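Local coordinates for DUF115 domain-containing protein (Magnetospirillum magneticum AMB-1, PDB 5MU5) that probably transfers a sugar to flagellin, as a glycosyltransferase of the Maf family involved in formation of the bacterial flagellum, at residues Arg31-Gln36 / Asn153-Tyr158; Thr273-Val278 / Val299-Gly304; Gly555-Ala560 / Glu577-Asp582; Ala328-Leu333 / Asp354-Asp359. One frame throughout, in Å; residues are numbered along the deposited sequence.

Interaction 1 (Arg31-Gln36 / Asn153-Tyr158); sequences RVHRPQ and NFDFLY
His-33, in the loop that follows helix 24-32, makes a polar and aromatic contact with Phe-154, Asp-155 and Tyr-158 at the start of helix 154-160, within the Maf N-terminal domain. Phe-154 takes one face of the imidazole, while Asp-155 and Tyr-158 meet its edge. The edge of Phe-154 points at that face, with CD2 over the centre of the His-33 ring and the two planes 73° apart, a T-shaped pair with centroids 4.7 Å apart. At the imidazole rim, His-33 NE2 donates to Asp-155 OD1 at 2.7 Å. The acceptor lies close to the imidazole plane, although the donor sits above the carboxylate plane; a charged carboxylate here would probably favour a protonated ring. With CG anti to the backbone N (chi1 -177°), the imidazole is carried toward this helix start. The second carboxylate oxygen, Asp-155 OD2, takes a weak bond from Gln-36 N at 3.1 Å and is also hydrogen-bonded to Ser-37 OG. Pro-35 extends the contact: its CG meets Tyr-158 CE2 at 3.6 Å, while His-33 CD2 approaches Tyr-158 CG at 3.8 Å. Asn-153 caps the helix, its OD1 accepting from Asp-155 N at 3.0 Å. Helix 24-32 packs alongside, Met-26 and Leu-30 touching Phe-154 and Arg-29 making a cation-pi contact with it, and strand 146-150 of the parallel sheet leads into the capped helix.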
# COMPACT_ATOMS: atom_id res chain seq x y z
N ARG A 31 33.24 8.57 -8.42
CA ARG A 31 34.52 9.27 -8.35
C ARG A 31 35.64 8.35 -7.87
O ARG A 31 36.74 8.41 -8.38
CB ARG A 31 34.42 10.49 -7.41
CG ARG A 31 35.55 11.49 -7.53
CD ARG A 31 35.45 12.66 -6.54
NE ARG A 31 35.59 12.16 -5.17
CZ ARG A 31 36.73 12.05 -4.51
NH1 ARG A 31 37.88 12.50 -5.03
NH2 ARG A 31 36.72 11.53 -3.30
N VAL A 32 35.37 7.51 -6.87
CA VAL A 32 36.42 6.67 -6.27
C VAL A 32 36.42 5.22 -6.76
O VAL A 32 37.23 4.43 -6.30
CB VAL A 32 36.34 6.66 -4.71
CG1 VAL A 32 36.57 8.06 -4.16
CG2 VAL A 32 35.01 6.10 -4.20
N HIS A 33 35.54 4.86 -7.68
CA HIS A 33 35.42 3.47 -8.12
C HIS A 33 36.63 3.07 -8.97
O HIS A 33 37.10 3.85 -9.79
CB HIS A 33 34.12 3.26 -8.90
CG HIS A 33 33.90 1.85 -9.33
ND1 HIS A 33 33.55 0.84 -8.45
CD2 HIS A 33 33.96 1.27 -10.55
CE1 HIS A 33 33.42 -0.30 -9.11
NE2 HIS A 33 33.66 -0.06 -10.39
N ARG A 34 37.13 1.86 -8.73
CA ARG A 34 38.21 1.26 -9.52
C ARG A 34 37.65 0.02 -10.20
O ARG A 34 37.58 -1.04 -9.61
CB ARG A 34 39.38 0.86 -8.61
CG ARG A 34 40.01 2.00 -7.80
CD ARG A 34 40.69 3.06 -8.66
NE ARG A 34 41.62 2.49 -9.64
CZ ARG A 34 42.85 2.02 -9.37
NH1 ARG A 34 43.33 2.01 -8.12
NH2 ARG A 34 43.60 1.53 -10.35
N PRO A 35 37.25 0.13 -11.46
CA PRO A 35 36.61 -1.05 -12.07
C PRO A 35 37.54 -2.25 -12.24
O PRO A 35 38.75 -2.07 -12.40
CB PRO A 35 36.18 -0.53 -13.45
CG PRO A 35 37.18 0.52 -13.77
CD PRO A 35 37.59 1.15 -12.46
N GLN A 36 36.98 -3.45 -12.20
CA GLN A 36 37.72 -4.66 -12.50
C GLN A 36 37.73 -4.90 -14.00
O GLN A 36 38.64 -5.53 -14.53
CB GLN A 36 37.09 -5.87 -11.83
CG GLN A 36 37.18 -5.89 -10.31
CD GLN A 36 36.29 -6.96 -9.70
OE1 GLN A 36 35.20 -7.26 -10.21
NE2 GLN A 36 36.74 -7.54 -8.59
N ASN A 153 25.66 -4.41 -12.44
CA ASN A 153 27.11 -4.31 -12.50
C ASN A 153 27.52 -2.84 -12.52
O ASN A 153 27.32 -2.15 -13.51
CB ASN A 153 27.62 -5.06 -13.72
CG ASN A 153 29.14 -5.23 -13.71
OD1 ASN A 153 29.86 -4.44 -13.12
ND2 ASN A 153 29.62 -6.25 -14.39
N PHE A 154 28.05 -2.38 -11.40
CA PHE A 154 28.44 -0.99 -11.25
C PHE A 154 29.51 -0.57 -12.25
O PHE A 154 29.59 0.60 -12.60
CB PHE A 154 28.92 -0.70 -9.84
CG PHE A 154 29.06 0.77 -9.54
CD1 PHE A 154 27.95 1.53 -9.27
CD2 PHE A 154 30.31 1.38 -9.56
CE1 PHE A 154 28.08 2.88 -9.00
CE2 PHE A 154 30.44 2.73 -9.30
CZ PHE A 154 29.32 3.48 -9.02
N ASP A 155 30.33 -1.51 -12.70
CA ASP A 155 31.32 -1.20 -13.71
C ASP A 155 30.70 -0.63 -14.97
O ASP A 155 31.25 0.30 -15.56
CB ASP A 155 32.16 -2.43 -14.08
CG ASP A 155 33.21 -2.77 -13.03
OD1 ASP A 155 33.11 -2.26 -11.88
OD2 ASP A 155 34.14 -3.53 -13.37
N PHE A 156 29.57 -1.17 -15.37
CA PHE A 156 28.90 -0.69 -16.57
C PHE A 156 28.47 0.77 -16.44
O PHE A 156 28.63 1.55 -17.36
CB PHE A 156 27.70 -1.57 -16.94
CG PHE A 156 28.05 -3.00 -17.29
CD1 PHE A 156 29.37 -3.38 -17.56
CD2 PHE A 156 27.05 -3.96 -17.42
CE1 PHE A 156 29.67 -4.70 -17.89
CE2 PHE A 156 27.35 -5.28 -17.75
CZ PHE A 156 28.66 -5.64 -17.99
N LEU A 157 27.94 1.14 -15.29
CA LEU A 157 27.57 2.53 -15.06
C LEU A 157 28.84 3.39 -15.13
O LEU A 157 28.85 4.44 -15.76
CB LEU A 157 26.89 2.72 -13.70
CG LEU A 157 26.55 4.17 -13.37
CD1 LEU A 157 25.48 4.72 -14.32
CD2 LEU A 157 26.10 4.28 -11.92
N TYR A 158 29.89 2.92 -14.47
CA TYR A 158 31.15 3.63 -14.43
C TYR A 158 31.71 3.86 -15.83
O TYR A 158 32.08 4.96 -16.16
CB TYR A 158 32.17 2.88 -13.56
CG TYR A 158 33.52 3.54 -13.52
CD1 TYR A 158 33.78 4.57 -12.63
CD2 TYR A 158 34.54 3.13 -14.37
CE1 TYR A 158 35.02 5.18 -12.59
CE2 TYR A 158 35.78 3.75 -14.36
CZ TYR A 158 36.01 4.76 -13.44
OH TYR A 158 37.24 5.38 -13.38

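Interaction 2 (Thr273-Val278 / Val299-Gly304); sequences TPVFIV and VIISCG
Val-275 CG2 stands anti to its backbone N, with CG1 between the backbone N and the carbonyl carbon (chi1 72°), and Ile-301 extends its chain (chi2 -174°), so that CD1 lies against that methyl group. Val-275 CG2 and Ile-301 CD1 are 3.4 Å apart, tighter than usual van der Waals contact. The same Val-275 methyl also meets Val-299 CG1 at 3.9 Å. Ile-277 joins these three residues on their face of the sheet, its CG2 touching Cys-303 SG at 3.9 Å. On the other face Ile-300 CD1 meets Phe-276 CD2 at 3.5 Å, and Val-278 CG2 lies more loosely against Ile-300 CG2.

Five backbone bonds pair the strands in parallel: the N-H groups of Val-299, Phe-276, Ile-301, Val-278 and Cys-303 donate in turn to the carbonyls of Pro-274, Val-299, Phe-276, Ile-301 and Val-278. The shortest reach 2.8 Å, as from Ile-301 N to Phe-276 O, and the strand axes differ by 18°. This is the strand pair of a beta-alpha-beta crossover, in which helix 284-294 connects strand 275-278 to strand 299-303, as in Rossmann-like folds. Both strands are interior to the large sheet of the MptE-like region: Val-275 and Ile-277 bond through their backbones to strand 408-412, while Ile-300 bonds to Asp-318. Helix 393-404 lies over the Ile-277, Ile-301 and Cys-303 face, and Leu-310 of helix 307-312 over Val-278, Ile-300 and Ser-302. The Ser-302 hydroxyl is hydrogen-bonded to Gln-320 OE1.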
# COMPACT_ATOMS: atom_id res chain seq x y z
N THR A 273 1.78 -11.84 32.93
CA THR A 273 0.58 -12.66 32.78
C THR A 273 0.49 -13.09 31.31
O THR A 273 0.67 -12.27 30.41
CB THR A 273 -0.71 -11.90 33.13
OG1 THR A 273 -0.60 -11.38 34.45
CG2 THR A 273 -1.92 -12.81 33.09
N PRO A 274 0.24 -14.38 31.07
CA PRO A 274 0.10 -14.76 29.67
C PRO A 274 -1.20 -14.26 29.08
O PRO A 274 -2.15 -13.99 29.80
CB PRO A 274 0.12 -16.30 29.69
CG PRO A 274 -0.00 -16.69 31.10
CD PRO A 274 0.05 -15.49 31.99
N VAL A 275 -1.23 -14.13 27.77
CA VAL A 275 -2.42 -13.72 27.07
C VAL A 275 -2.83 -14.81 26.07
O VAL A 275 -1.98 -15.43 25.41
CB VAL A 275 -2.23 -12.34 26.40
CG1 VAL A 275 -1.30 -12.44 25.20
CG2 VAL A 275 -3.57 -11.78 25.96
N PHE A 276 -4.14 -15.07 26.02
CA PHE A 276 -4.73 -15.98 25.06
C PHE A 276 -5.41 -15.15 24.00
O PHE A 276 -6.34 -14.41 24.31
CB PHE A 276 -5.78 -16.88 25.68
CG PHE A 276 -5.25 -17.85 26.67
CD1 PHE A 276 -3.88 -18.05 26.86
CD2 PHE A 276 -6.14 -18.61 27.39
CE1 PHE A 276 -3.43 -18.97 27.76
CE2 PHE A 276 -5.68 -19.54 28.30
CZ PHE A 276 -4.34 -19.72 28.49
N ILE A 277 -4.92 -15.27 22.77
CA ILE A 277 -5.47 -14.55 21.62
C ILE A 277 -6.32 -15.55 20.88
O ILE A 277 -5.82 -16.58 20.46
CB ILE A 277 -4.36 -13.99 20.74
CG1 ILE A 277 -3.67 -12.86 21.51
CG2 ILE A 277 -4.92 -13.46 19.44
CD1 ILE A 277 -2.27 -12.57 21.07
N VAL A 278 -7.60 -15.24 20.75
CA VAL A 278 -8.55 -16.20 20.25
C VAL A 278 -9.19 -15.69 18.98
O VAL A 278 -9.86 -14.67 18.99
CB VAL A 278 -9.68 -16.45 21.27
CG1 VAL A 278 -10.57 -17.58 20.80
CG2 VAL A 278 -9.10 -16.81 22.63
N VAL A 299 -5.00 -13.52 30.36
CA VAL A 299 -5.84 -12.47 29.80
C VAL A 299 -6.43 -13.01 28.52
O VAL A 299 -5.69 -13.52 27.70
CB VAL A 299 -5.02 -11.20 29.57
CG1 VAL A 299 -5.80 -10.17 28.76
CG2 VAL A 299 -4.59 -10.65 30.93
N ILE A 300 -7.76 -12.95 28.37
CA ILE A 300 -8.42 -13.45 27.17
C ILE A 300 -8.68 -12.29 26.21
O ILE A 300 -9.41 -11.36 26.55
CB ILE A 300 -9.77 -14.11 27.46
CG1 ILE A 300 -9.66 -15.18 28.54
CG2 ILE A 300 -10.36 -14.69 26.18
CD1 ILE A 300 -8.65 -16.27 28.27
N ILE A 301 -8.06 -12.34 25.04
CA ILE A 301 -8.28 -11.36 24.00
C ILE A 301 -9.10 -12.06 22.91
O ILE A 301 -8.63 -13.00 22.25
CB ILE A 301 -6.95 -10.81 23.46
CG1 ILE A 301 -6.26 -10.03 24.57
CG2 ILE A 301 -7.20 -9.91 22.25
CD1 ILE A 301 -5.02 -9.30 24.14
N SER A 302 -10.34 -11.61 22.76
CA SER A 302 -11.27 -12.17 21.81
C SER A 302 -11.21 -11.34 20.57
O SER A 302 -11.39 -10.13 20.63
CB SER A 302 -12.69 -12.14 22.38
OG SER A 302 -13.63 -12.66 21.43
N CYS A 303 -10.97 -11.98 19.44
CA CYS A 303 -10.85 -11.27 18.17
C CYS A 303 -12.12 -11.40 17.35
O CYS A 303 -12.47 -12.50 16.90
CB CYS A 303 -9.63 -11.81 17.42
SG CYS A 303 -8.11 -11.46 18.34
N GLY A 304 -12.82 -10.29 17.17
CA GLY A 304 -14.06 -10.27 16.39
C GLY A 304 -15.05 -11.35 16.81
O GLY A 304 -15.41 -11.42 17.99

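Interaction 3 (Gly555-Ala560 / Glu577-Asp582); sequences GECAQA and EMLLRD
Met-578, near the end of helix 568-579, reaches across to helix 546-564 and makes most of this contact, which is a van der Waals one with no hydrogen bond between the segments.

The thioether contacts come first. The Met-578 chain is extended beyond CG (chi2 174°, chi3 -176°), which carries SD and the terminal methyl out to the backbone of the facing helix. Met-578 CE approaches Glu-556 O at 3.6 Å, and Met-578 SD lies 3.7 Å from the same oxygen. That carbonyl is already engaged within its own helix, accepting from Ala-560 N at 3.0 Å. The methyl also reaches Ala-560 CB, at 4.2 Å from Met-578 CE, one turn further on. Glu-556 adds the aliphatic base of its side chain, CB standing 4.1 Å from Met-578 SD.

Sulfur and branched-chain packing makes up the rest. Cys-557 SG touches Leu-579 CD2 at 3.9 Å and faces Met-578 SD more loosely at 4.3 Å, so the thiol meets both of the consecutive residues Met-578 and Leu-579. Leu-598 of helix 589-609 touches both Cys-557 and Leu-579, and Ile-633 of helix 618-646 packs on Cys-557. Leu-580 then leaves helical geometry, and the Met-578 carbonyl is held by the Gln-591 side chain.

Two successive helices of the Maf helical bundle are thus joined by van der Waals contacts of sulfur, methyl and aliphatic groups, some of them against an already bonded carbonyl, an association that probably depends more on fit than on direction.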
# COMPACT_ATOMS: atom_id res chain seq x y z
N GLY A 555 -9.67 22.87 -6.14
CA GLY A 555 -9.53 23.99 -7.03
C GLY A 555 -8.19 23.98 -7.72
O GLY A 555 -8.10 24.26 -8.92
N GLU A 556 -7.13 23.65 -6.98
CA GLU A 556 -5.77 23.62 -7.53
C GLU A 556 -5.59 22.50 -8.57
O GLU A 556 -4.87 22.68 -9.55
CB GLU A 556 -4.72 23.55 -6.40
CG GLU A 556 -4.60 24.84 -5.59
CD GLU A 556 -3.78 24.71 -4.30
OE1 GLU A 556 -3.42 23.58 -3.91
OE2 GLU A 556 -3.49 25.77 -3.66
N CYS A 557 -6.27 21.37 -8.38
CA CYS A 557 -6.24 20.28 -9.36
C CYS A 557 -7.02 20.61 -10.61
O CYS A 557 -6.64 20.18 -11.70
CB CYS A 557 -6.80 18.99 -8.77
SG CYS A 557 -5.91 18.39 -7.32
N ALA A 558 -8.13 21.34 -10.46
CA ALA A 558 -8.94 21.76 -11.58
C ALA A 558 -8.10 22.69 -12.43
O ALA A 558 -8.03 22.55 -13.67
CB ALA A 558 -10.19 22.48 -11.10
N GLN A 559 -7.43 23.62 -11.77
CA GLN A 559 -6.58 24.60 -12.45
C GLN A 559 -5.41 23.93 -13.19
O GLN A 559 -5.05 24.34 -14.30
CB GLN A 559 -6.05 25.61 -11.42
CG GLN A 559 -5.25 26.76 -12.01
CD GLN A 559 -6.07 27.58 -12.98
OE1 GLN A 559 -7.25 27.85 -12.74
NE2 GLN A 559 -5.47 27.99 -14.09
N ALA A 560 -4.83 22.91 -12.56
CA ALA A 560 -3.74 22.13 -13.16
C ALA A 560 -4.20 21.50 -14.47
O ALA A 560 -3.49 21.55 -15.45
CB ALA A 560 -3.27 21.05 -12.20
N GLU A 577 2.53 15.96 -7.52
CA GLU A 577 3.12 16.90 -6.55
C GLU A 577 2.08 17.45 -5.57
O GLU A 577 2.35 17.55 -4.39
CB GLU A 577 3.84 18.05 -7.25
CG GLU A 577 4.33 19.13 -6.29
CD GLU A 577 5.12 20.22 -6.99
OE1 GLU A 577 5.02 20.34 -8.24
OE2 GLU A 577 5.84 20.96 -6.30
N MET A 578 0.89 17.78 -6.07
CA MET A 578 -0.18 18.27 -5.21
C MET A 578 -0.83 17.20 -4.34
O MET A 578 -1.31 17.51 -3.26
CB MET A 578 -1.30 18.84 -6.06
CG MET A 578 -0.94 20.14 -6.71
SD MET A 578 -2.26 20.64 -7.82
CE MET A 578 -1.49 22.11 -8.52
N LEU A 579 -0.88 15.96 -4.80
CA LEU A 579 -1.67 14.94 -4.10
C LEU A 579 -0.89 13.90 -3.31
O LEU A 579 -1.38 13.44 -2.26
CB LEU A 579 -2.56 14.22 -5.10
CG LEU A 579 -3.56 15.12 -5.81
CD1 LEU A 579 -4.26 14.29 -6.86
CD2 LEU A 579 -4.57 15.73 -4.85
N LEU A 580 0.28 13.52 -3.81
CA LEU A 580 1.11 12.45 -3.21
C LEU A 580 2.24 13.07 -2.41
O LEU A 580 1.96 13.79 -1.45
CB LEU A 580 1.61 11.51 -4.32
CG LEU A 580 0.52 11.02 -5.26
CD1 LEU A 580 1.10 10.18 -6.38
CD2 LEU A 580 -0.58 10.24 -4.54
N ARG A 581 3.50 12.81 -2.77
CA ARG A 581 4.67 13.39 -2.06
C ARG A 581 4.60 13.05 -0.57
O ARG A 581 4.77 13.91 0.30
CB ARG A 581 4.72 14.91 -2.28
CG ARG A 581 5.93 15.63 -1.70
CD ARG A 581 5.86 17.13 -1.96
NE ARG A 581 4.75 17.78 -1.27
CZ ARG A 581 4.74 18.14 0.02
NH1 ARG A 581 5.79 17.92 0.80
NH2 ARG A 581 3.67 18.73 0.52
N ASP A 582 4.36 11.77 -0.27
CA ASP A 582 4.18 11.30 1.11
C ASP A 582 5.46 11.42 1.97
O ASP A 582 5.39 11.68 3.17
CB ASP A 582 3.68 9.84 1.12
CG ASP A 582 3.06 9.43 2.45
OD1 ASP A 582 2.06 8.69 2.44
OD2 ASP A 582 3.54 9.82 3.53

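Interaction 4 (Ala328-Leu333 / Asp354-Asp359); sequences APYRAL and DPRVRD
Tyr-330 packs against an arginine that is already paired: the rim of the Tyr-330 ring, at CD2 and CE2, lies over one face of the Arg-356 guanidinium, the planes only 18° apart, while Asp-354 holds that guanidinium side-on. Arg-356 NE donates to Asp-354 OD1 at 2.8 Å, nearly straight at 178°, and Arg-356 NH2 donates to Asp-354 OD2 at 3.0 Å, both from the syn side, though tilted out of the carboxylate plane. The bend in the arginine chain (chi3 -72°) places NE where it can make its bond. Asp-354 OD1 also accepts from Arg-356 N on its anti side at 3.0 Å, closing an Asx turn, so two bonds grip this one oxygen.

On the phenol ring, Arg-356 CB makes a CH-pi contact 3.8 Å from the Tyr-330 centroid. Leu-333 CD1 touches Val-357 CG1 at 4.2 Å, both residues resting on Leu-322 of strand 319-322. A water takes a bond from Arg-331 NH1 and a weak one from Arg-356 NH1, and Arg-331 itself pairs with Glu-654. The contact packs helix 327-340 against the turn after strand 346-350, a helix-to-loop junction of the alpha/beta layering of a Rossmann-like fold.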
# COMPACT_ATOMS: atom_id res chain seq x y z
N ALA A 328 -22.21 -3.83 9.29
CA ALA A 328 -22.25 -5.30 9.34
C ALA A 328 -21.44 -5.89 10.52
O ALA A 328 -21.98 -6.70 11.27
CB ALA A 328 -21.84 -5.92 7.99
N PRO A 329 -20.14 -5.50 10.67
CA PRO A 329 -19.41 -5.91 11.87
C PRO A 329 -20.14 -5.52 13.16
O PRO A 329 -20.17 -6.30 14.12
CB PRO A 329 -18.10 -5.16 11.76
CG PRO A 329 -17.92 -4.89 10.31
CD PRO A 329 -19.31 -4.68 9.77
N TYR A 330 -20.73 -4.33 13.19
CA TYR A 330 -21.50 -3.94 14.36
C TYR A 330 -22.69 -4.88 14.60
O TYR A 330 -22.93 -5.31 15.73
CB TYR A 330 -21.99 -2.49 14.26
CG TYR A 330 -23.16 -2.19 15.18
CD1 TYR A 330 -22.97 -2.06 16.55
CD2 TYR A 330 -24.45 -2.07 14.68
CE1 TYR A 330 -24.03 -1.79 17.41
CE2 TYR A 330 -25.53 -1.82 15.53
CZ TYR A 330 -25.31 -1.68 16.89
OH TYR A 330 -26.34 -1.42 17.75
N ARG A 331 -23.45 -5.17 13.54
CA ARG A 331 -24.65 -5.99 13.70
C ARG A 331 -24.27 -7.38 14.18
O ARG A 331 -24.99 -7.95 14.98
CB ARG A 331 -25.53 -6.03 12.44
CG ARG A 331 -26.37 -4.76 12.24
CD ARG A 331 -27.30 -4.90 11.03
NE ARG A 331 -26.57 -5.02 9.76
CZ ARG A 331 -26.33 -4.02 8.90
NH1 ARG A 331 -26.78 -2.78 9.12
NH2 ARG A 331 -25.63 -4.26 7.79
N ALA A 332 -23.14 -7.91 13.73
CA ALA A 332 -22.66 -9.22 14.20
C ALA A 332 -22.35 -9.17 15.71
O ALA A 332 -22.81 -10.01 16.48
CB ALA A 332 -21.44 -9.66 13.40
N LEU A 333 -21.59 -8.16 16.13
CA LEU A 333 -21.30 -7.97 17.54
C LEU A 333 -22.55 -7.80 18.37
O LEU A 333 -22.64 -8.36 19.46
CB LEU A 333 -20.42 -6.75 17.77
CG LEU A 333 -18.93 -6.98 17.85
CD1 LEU A 333 -18.28 -5.63 18.12
CD2 LEU A 333 -18.59 -7.98 18.95
N ASP A 354 -17.74 1.30 13.89
CA ASP A 354 -19.07 1.91 13.94
C ASP A 354 -19.31 2.59 15.31
O ASP A 354 -19.12 1.97 16.33
CB ASP A 354 -20.14 0.86 13.65
CG ASP A 354 -21.52 1.49 13.33
OD1 ASP A 354 -22.21 1.93 14.28
OD2 ASP A 354 -21.90 1.51 12.13
N PRO A 355 -19.75 3.85 15.33
CA PRO A 355 -20.00 4.53 16.62
C PRO A 355 -20.94 3.82 17.57
O PRO A 355 -20.83 4.01 18.77
CB PRO A 355 -20.63 5.86 16.20
CG PRO A 355 -20.17 6.09 14.82
CD PRO A 355 -20.02 4.74 14.18
N ARG A 356 -21.85 3.00 17.03
CA ARG A 356 -22.82 2.26 17.87
C ARG A 356 -22.19 1.10 18.63
O ARG A 356 -22.84 0.51 19.49
CB ARG A 356 -23.96 1.71 17.00
CG ARG A 356 -24.80 2.79 16.35
CD ARG A 356 -25.73 2.20 15.32
NE ARG A 356 -25.00 1.77 14.14
CZ ARG A 356 -25.57 1.31 13.02
NH1 ARG A 356 -26.88 1.19 12.93
NH2 ARG A 356 -24.83 0.97 12.00
N VAL A 357 -20.95 0.77 18.31
CA VAL A 357 -20.26 -0.31 19.01
C VAL A 357 -20.09 0.03 20.48
O VAL A 357 -20.13 -0.85 21.33
CB VAL A 357 -18.87 -0.60 18.37
CG1 VAL A 357 -18.10 -1.61 19.18
CG2 VAL A 357 -19.04 -1.13 16.96
N ARG A 358 -19.91 1.32 20.77
CA ARG A 358 -19.72 1.81 22.12
C ARG A 358 -20.84 1.37 23.06
O ARG A 358 -20.57 0.86 24.15
CB ARG A 358 -19.59 3.34 22.14
CG ARG A 358 -19.20 3.87 23.52
CD ARG A 358 -18.09 4.90 23.43
NE ARG A 358 -18.59 6.25 23.25
CZ ARG A 358 -18.01 7.19 22.50
NH1 ARG A 358 -16.91 6.91 21.80
NH2 ARG A 358 -18.55 8.40 22.42
N ASP A 359 -22.09 1.54 22.60
CA ASP A 359 -23.29 1.17 23.35
C ASP A 359 -23.30 -0.27 23.86
O ASP A 359 -23.88 -0.55 24.89
CB ASP A 359 -24.55 1.31 22.49
CG ASP A 359 -24.72 2.70 21.88
OD1 ASP A 359 -24.16 3.68 22.41
OD2 ASP A 359 -25.44 2.79 20.85
O HOH W 1 -27.97 -1.53 11.35

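How the interactions relate
From the N terminus, interaction 1 closes the longest loop, 116 residues between its segments, and ties the end of helix 24-32 to helix 154-160 in the Maf N-terminal domain. Interaction 2 follows with a 20-residue crossover in the MptE-like region, and interaction 4 closes another 20-residue connection in the same region, its centre about 20 Å from that of interaction 2 and its nearest atoms about 5 Å away. Interaction 3 comes last, joining successive helices of the helical bundle across 16 residues. The four run in series, none nesting or crossing. Interactions 1 and 4 are about 61 Å apart between centres, on opposite sides of the chain's centre.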